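Local coordinates for phytase (Debaryomyces castellii, PDB 2GFI), which catalyses the release of phosphate from phytate (inositol hexakisphosphate) as a 3-phytase of the histidine acid phosphatase family, at residues 9-14 with 34-39; 30-35 with 42-47; 312-317 with 413-418; 375-380 with 386-391. All blocks are in the same frame, centred on the assembly; numbering follows the deposited sequence.

In the fold
The four contacts fall into two pairs. Contacts 1 and 2 share Ile34 and Arg35, have centres 6 Å apart and belong to the N-terminal loops before strand 59-69, where both also meet the third subunit. Contacts 3 and 4, centres 11 Å apart, lie in the alpha/beta part: the helices of 312-317 and 413-418 pack against the hairpin of 375-380 and 386-391, with the hydroxyls of Tyr415 and Tyr390 hydrogen-bonded. Contacts 1 and 3 are 36 Å apart, centre to centre. The predicted catalytic residues lie nearer contacts 2 and 4: the Tyr43 side chain is about 10 Å from that of His70, and the Thr375 side chain about 10 Å from that of Asp333.

Contact 1 (9-14 with 34-39); sequences LLLVGQ and IRFLGG
The Phe36 ring meets Leu11 at its edge, where Leu11 CD2 lies near the ring plane, 3.9 Å from Phe36 CD2 and 4.1 Å from Phe36 CE2. Other parts of the protein pack round the same ring: Phe280, Ile281 and Ser284 of helix 277-295, and Phe49 of the third subunit. The second meeting point is purely aliphatic. Leu9 CD1 touches Ile34 CD1 at 3.7 Å, end methyl to end methyl, the two side chains converging at a slant. Ile34 gets there because CG1 stands opposite its carbonyl carbon (chi1 -60°) and CD1 runs on in the extended direction (chi2 175°). Backbone bonds tie segment 9-14 to the chain leading into 34-39: Leu9 O accepts from Ile33 N, and Leu11 N donates to Tyr31 O. Leu11 is the centre of an inverse gamma turn, closed by a weak Val12 N to Leu10 O bond, so the chain bends at the very residue that meets Phe36. Neither segment is a regular helix or strand, so this is loop-on-loop packing in the N-terminal region ahead of strand 59-69, and all four touching residues are buried. The region is also a subunit junction: Leu9 N donates to Gln24 OE1 of the third subunit, and Val12 O accepts from Asn7 ND2 of the second. Leu11 itself packs on Leu4 of that second subunit.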
# COMPACT_ATOMS: atom_id res chain seq x y z
N LEU A 9 4.58 4.89 -9.89
CA LEU A 9 3.76 5.52 -10.91
C LEU A 9 3.08 6.77 -10.39
O LEU A 9 2.40 7.45 -11.14
CB LEU A 9 2.71 4.53 -11.43
CG LEU A 9 3.29 3.25 -12.01
CD1 LEU A 9 2.21 2.20 -12.28
CD2 LEU A 9 4.04 3.61 -13.31
N LEU A 10 3.28 7.07 -9.11
CA LEU A 10 2.50 8.13 -8.47
C LEU A 10 3.26 9.44 -8.44
O LEU A 10 4.41 9.52 -8.03
CB LEU A 10 2.07 7.73 -7.04
CG LEU A 10 1.26 6.44 -6.94
CD1 LEU A 10 1.06 6.08 -5.49
CD2 LEU A 10 -0.08 6.55 -7.69
N LEU A 11 2.56 10.48 -8.87
CA LEU A 11 3.05 11.84 -8.88
C LEU A 11 2.68 12.54 -7.57
O LEU A 11 2.12 13.65 -7.56
CB LEU A 11 2.39 12.55 -10.06
CG LEU A 11 3.10 12.65 -11.42
CD1 LEU A 11 4.43 11.97 -11.56
CD2 LEU A 11 2.16 12.42 -12.63
N VAL A 12 2.98 11.87 -6.46
CA VAL A 12 2.74 12.40 -5.12
C VAL A 12 3.65 11.62 -4.20
O VAL A 12 3.93 10.42 -4.45
CB VAL A 12 1.27 12.20 -4.70
CG1 VAL A 12 0.96 10.67 -4.42
CG2 VAL A 12 0.89 13.12 -3.50
N GLY A 13 4.13 12.25 -3.13
CA GLY A 13 4.89 11.51 -2.14
C GLY A 13 4.08 11.22 -0.89
O GLY A 13 2.83 11.22 -0.91
N GLN A 14 4.79 11.03 0.23
CA GLN A 14 4.20 10.54 1.44
C GLN A 14 3.36 11.59 2.17
O GLN A 14 2.57 11.24 3.06
CB GLN A 14 5.28 9.98 2.35
CG GLN A 14 6.13 8.92 1.68
CD GLN A 14 5.28 7.86 1.05
OE1 GLN A 14 5.34 7.63 -0.18
NE2 GLN A 14 4.46 7.19 1.87
N ILE A 34 0.25 7.17 -15.40
CA ILE A 34 -0.46 6.52 -16.47
C ILE A 34 -1.72 7.28 -16.89
O ILE A 34 -2.02 7.37 -18.10
CB ILE A 34 -0.80 5.07 -16.12
CG1 ILE A 34 0.48 4.30 -15.86
CG2 ILE A 34 -1.59 4.42 -17.25
CD1 ILE A 34 0.25 2.89 -15.38
N ARG A 35 -2.44 7.85 -15.92
CA ARG A 35 -3.72 8.45 -16.24
C ARG A 35 -3.55 9.72 -17.06
O ARG A 35 -4.52 10.21 -17.63
CB ARG A 35 -4.63 8.63 -14.98
CG ARG A 35 -5.13 7.27 -14.43
CD ARG A 35 -6.64 7.12 -14.05
NE ARG A 35 -6.89 5.84 -13.33
CZ ARG A 35 -6.35 5.59 -12.11
NH1 ARG A 35 -5.57 6.53 -11.53
NH2 ARG A 35 -6.56 4.44 -11.45
N PHE A 36 -2.31 10.23 -17.14
CA PHE A 36 -2.03 11.47 -17.89
C PHE A 36 -1.31 11.23 -19.18
O PHE A 36 -1.00 12.20 -19.92
CB PHE A 36 -1.26 12.47 -17.03
CG PHE A 36 -1.91 12.70 -15.71
CD1 PHE A 36 -3.23 13.15 -15.66
CD2 PHE A 36 -1.25 12.40 -14.54
CE1 PHE A 36 -3.87 13.31 -14.45
CE2 PHE A 36 -1.89 12.58 -13.31
CZ PHE A 36 -3.20 13.02 -13.27
N LEU A 37 -1.03 9.95 -19.47
CA LEU A 37 -0.21 9.61 -20.65
C LEU A 37 -1.03 9.14 -21.84
O LEU A 37 -0.48 8.60 -22.79
CB LEU A 37 0.92 8.65 -20.31
CG LEU A 37 1.94 9.31 -19.37
CD1 LEU A 37 2.97 8.31 -18.86
CD2 LEU A 37 2.58 10.48 -20.07
N GLY A 38 -2.34 9.37 -21.78
CA GLY A 38 -3.20 9.22 -22.96
C GLY A 38 -3.43 7.80 -23.48
O GLY A 38 -3.76 7.63 -24.63
N GLY A 39 -3.25 6.79 -22.63
CA GLY A 39 -3.37 5.40 -23.07
C GLY A 39 -2.08 4.80 -23.61
O GLY A 39 -2.05 3.64 -23.99

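Contact 2 (30-35 with 42-47); sequences QYNIIR and PYIQNK
Arg35 and Ile44 meet at right angles, with Ile44 CD1 centred 3.4 Å above one face of the Arg35 guanidinium. Lys47 CG lies on the opposite face, 3.6 Å from Arg35 NE and toward the rim, and Gln45 O sits at the edge. There Arg35 NH2 donates to Gln45 O at 3.3 Å (160°), a long bond but only 9° out of the guanidinium plane. Ile44 CD1 also reaches the Asn32 amide, 3.3 Å from its CG, while Ile34 CG2 lies against Ile44 CG2 at 3.6 Å. A water accepts from Lys47 NZ at 2.6 Å and donates to Gln30 O. One shell out, Asn32 OD1 accepts from Ile34 N at 3.0 Å, an Asx turn that starts the 33-35 bend carrying Ile34 and Arg35. Both segments belong to the loops ahead of strand 59-69, in the subunit interface, where Ser27 OG of the third subunit bonds to Gln45 O. Were Arg35 an alanine, Gln45 O would probably lose its guanidinium donor, with a gap opened between Ile44 and Lys47. Arg35 NH1 is 5.0 Å from Lys47 NZ, like charges probably eased by the carbonyls of Gln45 and, weakly, Glu29 on the arginine and by the water on the lysine.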
# COMPACT_ATOMS: atom_id res chain seq x y z
N GLN A 30 -5.43 9.36 -8.01
CA GLN A 30 -5.55 10.50 -8.93
C GLN A 30 -4.16 10.88 -9.50
O GLN A 30 -4.07 11.51 -10.54
CB GLN A 30 -6.14 11.71 -8.20
CG GLN A 30 -5.38 11.99 -6.92
CD GLN A 30 -5.82 13.21 -6.15
OE1 GLN A 30 -6.09 13.11 -4.93
NE2 GLN A 30 -5.88 14.34 -6.81
N TYR A 31 -3.09 10.48 -8.81
CA TYR A 31 -1.76 10.97 -9.14
C TYR A 31 -0.98 10.01 -10.03
O TYR A 31 0.18 10.23 -10.32
CB TYR A 31 -0.95 11.21 -7.86
CG TYR A 31 -1.46 12.33 -7.01
CD1 TYR A 31 -1.41 13.65 -7.45
CD2 TYR A 31 -1.98 12.08 -5.73
CE1 TYR A 31 -1.86 14.69 -6.63
CE2 TYR A 31 -2.40 13.09 -4.90
CZ TYR A 31 -2.33 14.39 -5.36
OH TYR A 31 -2.77 15.39 -4.55
N ASN A 32 -1.61 8.93 -10.43
CA ASN A 32 -0.93 7.97 -11.24
C ASN A 32 -0.61 8.55 -12.63
O ASN A 32 -1.52 8.98 -13.35
CB ASN A 32 -1.75 6.67 -11.32
CG ASN A 32 -0.91 5.52 -11.82
OD1 ASN A 32 -0.36 5.59 -12.91
ND2 ASN A 32 -0.79 4.45 -11.02
N ILE A 33 0.68 8.53 -12.98
CA ILE A 33 1.27 9.07 -14.21
C ILE A 33 0.55 8.48 -15.45
O ILE A 33 0.24 9.19 -16.41
CB ILE A 33 2.84 8.80 -14.17
CG1 ILE A 33 3.70 9.58 -15.20
CG2 ILE A 33 3.18 7.36 -14.34
CD1 ILE A 33 3.02 10.76 -15.72
N ILE A 34 0.25 7.17 -15.40
CA ILE A 34 -0.46 6.52 -16.47
C ILE A 34 -1.72 7.28 -16.89
O ILE A 34 -2.02 7.37 -18.10
CB ILE A 34 -0.80 5.07 -16.12
CG1 ILE A 34 0.48 4.30 -15.86
CG2 ILE A 34 -1.59 4.42 -17.25
CD1 ILE A 34 0.25 2.89 -15.38
N ARG A 35 -2.44 7.85 -15.92
CA ARG A 35 -3.72 8.45 -16.24
C ARG A 35 -3.55 9.72 -17.06
O ARG A 35 -4.52 10.21 -17.63
CB ARG A 35 -4.63 8.63 -14.98
CG ARG A 35 -5.13 7.27 -14.43
CD ARG A 35 -6.64 7.12 -14.05
NE ARG A 35 -6.89 5.84 -13.33
CZ ARG A 35 -6.35 5.59 -12.11
NH1 ARG A 35 -5.57 6.53 -11.53
NH2 ARG A 35 -6.56 4.44 -11.45
N PRO A 42 1.55 2.03 -19.37
CA PRO A 42 1.01 0.72 -19.01
C PRO A 42 -0.49 0.69 -18.66
O PRO A 42 -1.12 1.74 -18.42
CB PRO A 42 1.89 0.27 -17.83
CG PRO A 42 3.22 0.99 -18.10
CD PRO A 42 2.73 2.37 -18.55
N TYR A 43 -1.04 -0.53 -18.64
CA TYR A 43 -2.41 -0.74 -18.22
C TYR A 43 -2.67 -0.09 -16.87
O TYR A 43 -1.81 -0.11 -15.97
CB TYR A 43 -2.70 -2.25 -18.07
CG TYR A 43 -4.13 -2.49 -17.67
CD1 TYR A 43 -5.17 -2.14 -18.51
CD2 TYR A 43 -4.43 -3.04 -16.42
CE1 TYR A 43 -6.48 -2.35 -18.13
CE2 TYR A 43 -5.73 -3.26 -16.04
CZ TYR A 43 -6.75 -2.91 -16.89
OH TYR A 43 -8.06 -3.12 -16.46
N ILE A 44 -3.87 0.49 -16.74
CA ILE A 44 -4.36 0.90 -15.45
C ILE A 44 -5.86 0.68 -15.41
O ILE A 44 -6.56 0.88 -16.40
CB ILE A 44 -3.98 2.39 -15.15
CG1 ILE A 44 -4.10 2.69 -13.66
CG2 ILE A 44 -4.77 3.34 -16.05
CD1 ILE A 44 -3.48 4.02 -13.24
N GLN A 45 -6.35 0.27 -14.24
CA GLN A 45 -7.77 0.01 -14.03
C GLN A 45 -8.54 1.31 -13.97
O GLN A 45 -8.07 2.33 -13.45
CB GLN A 45 -8.00 -0.77 -12.73
CG GLN A 45 -7.33 -2.12 -12.72
CD GLN A 45 -7.52 -2.86 -11.43
OE1 GLN A 45 -7.80 -2.27 -10.38
NE2 GLN A 45 -7.38 -4.16 -11.50
N ASN A 46 -9.75 1.26 -14.51
CA ASN A 46 -10.62 2.39 -14.51
C ASN A 46 -10.88 2.81 -13.05
O ASN A 46 -10.99 1.94 -12.16
CB ASN A 46 -11.88 1.97 -15.24
CG ASN A 46 -12.87 3.08 -15.36
OD1 ASN A 46 -13.49 3.46 -14.38
ND2 ASN A 46 -13.05 3.60 -16.58
N LYS A 47 -10.96 4.12 -12.78
CA LYS A 47 -11.18 4.59 -11.39
C LYS A 47 -12.41 3.91 -10.77
O LYS A 47 -12.38 3.52 -9.62
CB LYS A 47 -11.24 6.12 -11.30
CG LYS A 47 -10.00 6.85 -11.93
CD LYS A 47 -10.10 8.43 -11.83
CE LYS A 47 -8.67 9.06 -11.66
NZ LYS A 47 -8.64 10.53 -11.31
O HOH W 1 -6.36 11.54 -12.10

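Contact 3 (312-317 with 413-418)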
# COMPACT_ATOMS: atom_id res chain seq x y z
N ALA A 312 -23.47 -6.73 -33.13
CA ALA A 312 -22.93 -8.08 -33.13
C ALA A 312 -22.91 -8.66 -31.72
O ALA A 312 -23.40 -9.78 -31.48
CB ALA A 312 -21.51 -8.09 -33.72
N SER A 313 -22.37 -7.87 -30.79
CA SER A 313 -22.39 -8.19 -29.37
C SER A 313 -23.80 -8.46 -28.84
O SER A 313 -24.00 -9.38 -28.04
CB SER A 313 -21.72 -7.05 -28.56
OG SER A 313 -22.26 -6.97 -27.25
N LEU A 314 -24.75 -7.65 -29.28
CA LEU A 314 -26.15 -7.83 -28.89
C LEU A 314 -26.73 -9.12 -29.48
O LEU A 314 -27.41 -9.86 -28.77
CB LEU A 314 -27.01 -6.61 -29.26
CG LEU A 314 -28.51 -6.79 -28.95
CD1 LEU A 314 -28.74 -6.82 -27.46
CD2 LEU A 314 -29.36 -5.73 -29.63
N GLU A 315 -26.45 -9.40 -30.76
CA GLU A 315 -26.81 -10.68 -31.37
C GLU A 315 -26.27 -11.83 -30.53
O GLU A 315 -26.97 -12.81 -30.30
CB GLU A 315 -26.30 -10.82 -32.82
CG GLU A 315 -26.97 -9.88 -33.79
CD GLU A 315 -26.51 -10.10 -35.23
OE1 GLU A 315 -26.28 -11.29 -35.60
OE2 GLU A 315 -26.40 -9.09 -35.99
N LEU A 316 -25.03 -11.72 -30.06
CA LEU A 316 -24.47 -12.76 -29.20
C LEU A 316 -25.22 -12.91 -27.89
O LEU A 316 -25.43 -14.03 -27.43
CB LEU A 316 -22.97 -12.55 -28.95
CG LEU A 316 -22.03 -12.69 -30.16
CD1 LEU A 316 -20.65 -12.18 -29.85
CD2 LEU A 316 -21.96 -14.14 -30.54
N LEU A 317 -25.61 -11.80 -27.27
CA LEU A 317 -26.28 -11.86 -25.94
C LEU A 317 -27.69 -12.42 -26.07
O LEU A 317 -28.19 -13.07 -25.16
CB LEU A 317 -26.34 -10.48 -25.28
CG LEU A 317 -24.99 -9.85 -24.92
CD1 LEU A 317 -25.13 -8.33 -24.88
CD2 LEU A 317 -24.44 -10.42 -23.61
N ASN A 413 -33.74 -7.59 -21.85
CA ASN A 413 -34.86 -6.98 -22.55
C ASN A 413 -34.71 -5.49 -22.68
O ASN A 413 -34.86 -4.94 -23.77
CB ASN A 413 -36.20 -7.36 -21.87
CG ASN A 413 -36.47 -8.85 -21.96
OD1 ASN A 413 -36.22 -9.47 -23.01
ND2 ASN A 413 -36.94 -9.44 -20.87
N ASP A 414 -34.39 -4.84 -21.56
CA ASP A 414 -34.06 -3.42 -21.53
C ASP A 414 -32.78 -3.11 -22.29
O ASP A 414 -32.68 -2.08 -22.95
CB ASP A 414 -33.89 -2.99 -20.08
CG ASP A 414 -35.20 -2.99 -19.33
OD1 ASP A 414 -36.26 -2.72 -19.96
OD2 ASP A 414 -35.26 -3.26 -18.11
N TYR A 415 -31.80 -4.00 -22.22
CA TYR A 415 -30.54 -3.80 -22.93
C TYR A 415 -30.77 -3.76 -24.44
O TYR A 415 -30.11 -3.01 -25.15
CB TYR A 415 -29.48 -4.84 -22.57
CG TYR A 415 -28.17 -4.51 -23.27
CD1 TYR A 415 -27.50 -3.30 -23.00
CD2 TYR A 415 -27.62 -5.38 -24.23
CE1 TYR A 415 -26.33 -2.97 -23.66
CE2 TYR A 415 -26.44 -5.06 -24.88
CZ TYR A 415 -25.80 -3.85 -24.59
OH TYR A 415 -24.64 -3.52 -25.23
N ASN A 416 -31.72 -4.58 -24.91
CA ASN A 416 -32.17 -4.54 -26.30
C ASN A 416 -32.68 -3.18 -26.74
O ASN A 416 -32.34 -2.71 -27.82
CB ASN A 416 -33.17 -5.66 -26.58
CG ASN A 416 -32.49 -6.94 -27.02
OD1 ASN A 416 -32.12 -7.09 -28.18
ND2 ASN A 416 -32.28 -7.84 -26.08
N ASP A 417 -33.48 -2.54 -25.89
CA ASP A 417 -34.03 -1.22 -26.15
C ASP A 417 -32.93 -0.15 -26.19
O ASP A 417 -32.94 0.74 -27.06
CB ASP A 417 -35.05 -0.84 -25.06
CG ASP A 417 -36.30 -1.70 -25.07
OD1 ASP A 417 -36.56 -2.42 -26.06
OD2 ASP A 417 -37.10 -1.72 -24.10
N TYR A 418 -32.00 -0.25 -25.24
CA TYR A 418 -30.82 0.60 -25.16
C TYR A 418 -29.98 0.49 -26.44
O TYR A 418 -29.69 1.50 -27.10
CB TYR A 418 -29.97 0.27 -23.91
CG TYR A 418 -28.74 1.14 -23.81
CD1 TYR A 418 -28.85 2.46 -23.39
CD2 TYR A 418 -27.48 0.67 -24.19
CE1 TYR A 418 -27.76 3.29 -23.33
CE2 TYR A 418 -26.37 1.48 -24.12
CZ TYR A 418 -26.53 2.80 -23.68
OH TYR A 418 -25.49 3.66 -23.60
O HOH W 2 -24.12 -5.15 -27.28
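Leu314 and Leu317 on one helix meet Tyr415 on the other in an antiparallel helix pair, whose short segments run at 162° with their axes 11.1 Å apart. That wide spacing is bridged by long side chains and a water, and the pair belongs to the helical layer on the central sheet of the alpha/beta fold: Leu317 rests on Gln63 and Gln65 of strand 59-69, and both Leu317 and Tyr415 reach Val388 of strand 385-392. Two leucine methyls straddle the CD2-CE2 bond of the Tyr415 ring, one from either side of its plane, both at a slant. Leu317 CD1 comes within 3.5 Å of Tyr415 CE2, its side chain crossing the tyrosine at about a right angle, and Leu314 CD1 lies 3.7 Å from Tyr415 CD2. Leu314 and Tyr415 run alongside one another, each heading for the other's helix, because both hold CG trans to the backbone N (chi1 176° in Leu314, -176° in Tyr415). Next to them the Asn416 amide packs against the branched end of Leu314, mixing polar and aliphatic surface at the more open edge. A sugar of the attached glycan lies about 6 Å from the Leu314 side chain. The polar link runs through water. Tyr415 OH is hydrogen-bonded to Tyr390 OH of the hairpin and, in the ring plane, to a water at 2.7 Å, which in turn donates to Ser313 OG at 2.6 Å.

Contact 4 (375-380 with 386-391); sequences TIIEKY and SYVRYV
Ile376, Glu378 and Tyr380 pair with Val391, Arg389 and Tyr387 through six backbone hydrogen bonds, the two strands running antiparallel at 164° with their axes 4.6 Å apart. This is a beta hairpin in the central mixed sheet, where strand 374-382 is bonded on its other side to strand 59-69. The face carrying Glu378 and Arg389 holds a buried salt bridge. Arg389 comes side-on and places both NE, at 2.7 Å, and NH2, at 3.0 Å (135°), on Glu378 OE1; carboxylate and guanidinium are nearly coplanar. Val391 CG2 backs the carboxylate, 3.6 Å from Glu378 CD, and Glu378 OE2 goes to Lys147 and Tyr148. Tyr380 is turned across this pair, its ring nearly perpendicular to the guanidinium and its hydroxyl over one face, with Tyr380 OH 3.5 Å from Arg389 CD and hydrogen-bonded to Pro406 O. Chi1 of 47° places CG between N and the carbonyl carbon, swinging the ring toward Arg389, while Tyr380 CE1 rests on Tyr387 CB at 3.7 Å. A leucine in place of Arg389 would probably leave Glu378 OE1 without either of its two donors in a buried setting, and strand the carbonyls of Asp54 and Gly407 that the guanidinium also serves. The face carrying Ile377, Val388 and Tyr390 is packed by helices 302-318 and 412-423. There Ile377 straddles two partners of the opposite strand, CG2 at 3.5 Å from Val388 CG1, and CG1 at 3.4 Å from Tyr390 CE1.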
# COMPACT_ATOMS: atom_id res chain seq x y z
N THR A 375 -12.63 -4.27 -22.43
CA THR A 375 -14.02 -3.96 -22.29
C THR A 375 -14.72 -5.30 -22.21
O THR A 375 -14.60 -6.14 -23.10
CB THR A 375 -14.49 -3.11 -23.49
OG1 THR A 375 -14.18 -1.73 -23.22
CG2 THR A 375 -16.04 -3.17 -23.68
N ILE A 376 -15.40 -5.53 -21.11
CA ILE A 376 -16.07 -6.80 -20.91
C ILE A 376 -17.58 -6.58 -20.74
O ILE A 376 -18.00 -5.66 -20.01
CB ILE A 376 -15.48 -7.49 -19.68
CG1 ILE A 376 -14.12 -8.13 -20.03
CG2 ILE A 376 -16.48 -8.49 -19.08
CD1 ILE A 376 -13.29 -8.43 -18.79
N ILE A 377 -18.36 -7.38 -21.45
CA ILE A 377 -19.79 -7.56 -21.17
C ILE A 377 -20.01 -8.89 -20.47
O ILE A 377 -19.61 -9.92 -20.98
CB ILE A 377 -20.58 -7.48 -22.47
CG1 ILE A 377 -20.21 -6.18 -23.20
CG2 ILE A 377 -22.09 -7.56 -22.17
CD1 ILE A 377 -20.71 -6.07 -24.62
N GLU A 378 -20.58 -8.85 -19.26
CA GLU A 378 -20.96 -10.05 -18.54
C GLU A 378 -22.45 -10.16 -18.69
O GLU A 378 -23.14 -9.17 -18.63
CB GLU A 378 -20.69 -9.95 -17.03
CG GLU A 378 -19.31 -9.47 -16.69
CD GLU A 378 -19.05 -9.35 -15.21
OE1 GLU A 378 -19.88 -8.77 -14.48
OE2 GLU A 378 -17.99 -9.85 -14.79
N LYS A 379 -22.94 -11.39 -18.85
CA LYS A 379 -24.35 -11.66 -18.92
C LYS A 379 -24.58 -12.72 -17.88
O LYS A 379 -23.89 -13.71 -17.86
CB LYS A 379 -24.74 -12.19 -20.30
CG LYS A 379 -26.21 -12.57 -20.41
CD LYS A 379 -26.46 -13.32 -21.68
CE LYS A 379 -27.89 -13.85 -21.71
NZ LYS A 379 -28.24 -14.31 -23.08
N TYR A 380 -25.54 -12.50 -17.00
CA TYR A 380 -25.83 -13.49 -15.99
C TYR A 380 -27.30 -13.52 -15.65
O TYR A 380 -28.03 -12.53 -15.82
CB TYR A 380 -24.99 -13.25 -14.71
CG TYR A 380 -24.97 -11.82 -14.18
CD1 TYR A 380 -26.10 -11.24 -13.59
CD2 TYR A 380 -23.80 -11.06 -14.27
CE1 TYR A 380 -26.07 -9.92 -13.12
CE2 TYR A 380 -23.73 -9.78 -13.78
CZ TYR A 380 -24.86 -9.20 -13.21
OH TYR A 380 -24.77 -7.92 -12.72
N SER A 386 -32.39 -12.40 -17.35
CA SER A 386 -30.97 -12.27 -17.68
C SER A 386 -30.58 -10.82 -17.68
O SER A 386 -31.33 -9.95 -18.16
CB SER A 386 -30.64 -12.86 -19.05
OG SER A 386 -30.63 -14.24 -18.96
N TYR A 387 -29.37 -10.60 -17.17
CA TYR A 387 -28.83 -9.26 -16.99
C TYR A 387 -27.50 -9.14 -17.71
O TYR A 387 -26.74 -10.10 -17.83
CB TYR A 387 -28.68 -8.94 -15.51
CG TYR A 387 -30.02 -8.92 -14.84
CD1 TYR A 387 -30.77 -7.75 -14.80
CD2 TYR A 387 -30.56 -10.08 -14.29
CE1 TYR A 387 -32.02 -7.74 -14.21
CE2 TYR A 387 -31.79 -10.08 -13.69
CZ TYR A 387 -32.52 -8.92 -13.67
OH TYR A 387 -33.76 -8.93 -13.08
N VAL A 388 -27.25 -7.93 -18.18
CA VAL A 388 -26.05 -7.60 -18.91
C VAL A 388 -25.38 -6.42 -18.18
O VAL A 388 -26.06 -5.54 -17.69
CB VAL A 388 -26.43 -7.27 -20.38
CG1 VAL A 388 -25.32 -6.62 -21.10
CG2 VAL A 388 -26.81 -8.57 -21.12
N ARG A 389 -24.06 -6.42 -18.08
CA ARG A 389 -23.39 -5.21 -17.63
C ARG A 389 -21.99 -5.14 -18.21
O ARG A 389 -21.44 -6.14 -18.66
CB ARG A 389 -23.35 -5.12 -16.09
CG ARG A 389 -22.39 -6.08 -15.45
CD ARG A 389 -22.25 -5.85 -13.97
NE ARG A 389 -21.39 -6.86 -13.39
CZ ARG A 389 -21.19 -6.99 -12.09
NH1 ARG A 389 -21.83 -6.17 -11.24
NH2 ARG A 389 -20.37 -7.95 -11.64
N TYR A 390 -21.44 -3.93 -18.19
CA TYR A 390 -20.11 -3.65 -18.69
C TYR A 390 -19.08 -3.54 -17.57
O TYR A 390 -19.32 -2.89 -16.57
CB TYR A 390 -20.13 -2.34 -19.42
CG TYR A 390 -20.69 -2.45 -20.80
CD1 TYR A 390 -19.84 -2.69 -21.90
CD2 TYR A 390 -22.07 -2.34 -21.04
CE1 TYR A 390 -20.35 -2.78 -23.17
CE2 TYR A 390 -22.59 -2.45 -22.33
CZ TYR A 390 -21.73 -2.68 -23.37
OH TYR A 390 -22.22 -2.78 -24.65
N VAL A 391 -17.91 -4.16 -17.77
CA VAL A 391 -16.77 -3.99 -16.90
C VAL A 391 -15.65 -3.46 -17.81
O VAL A 391 -15.12 -4.20 -18.66
CB VAL A 391 -16.38 -5.33 -16.20
CG1 VAL A 391 -15.49 -5.08 -15.00
CG2 VAL A 391 -17.63 -6.12 -15.73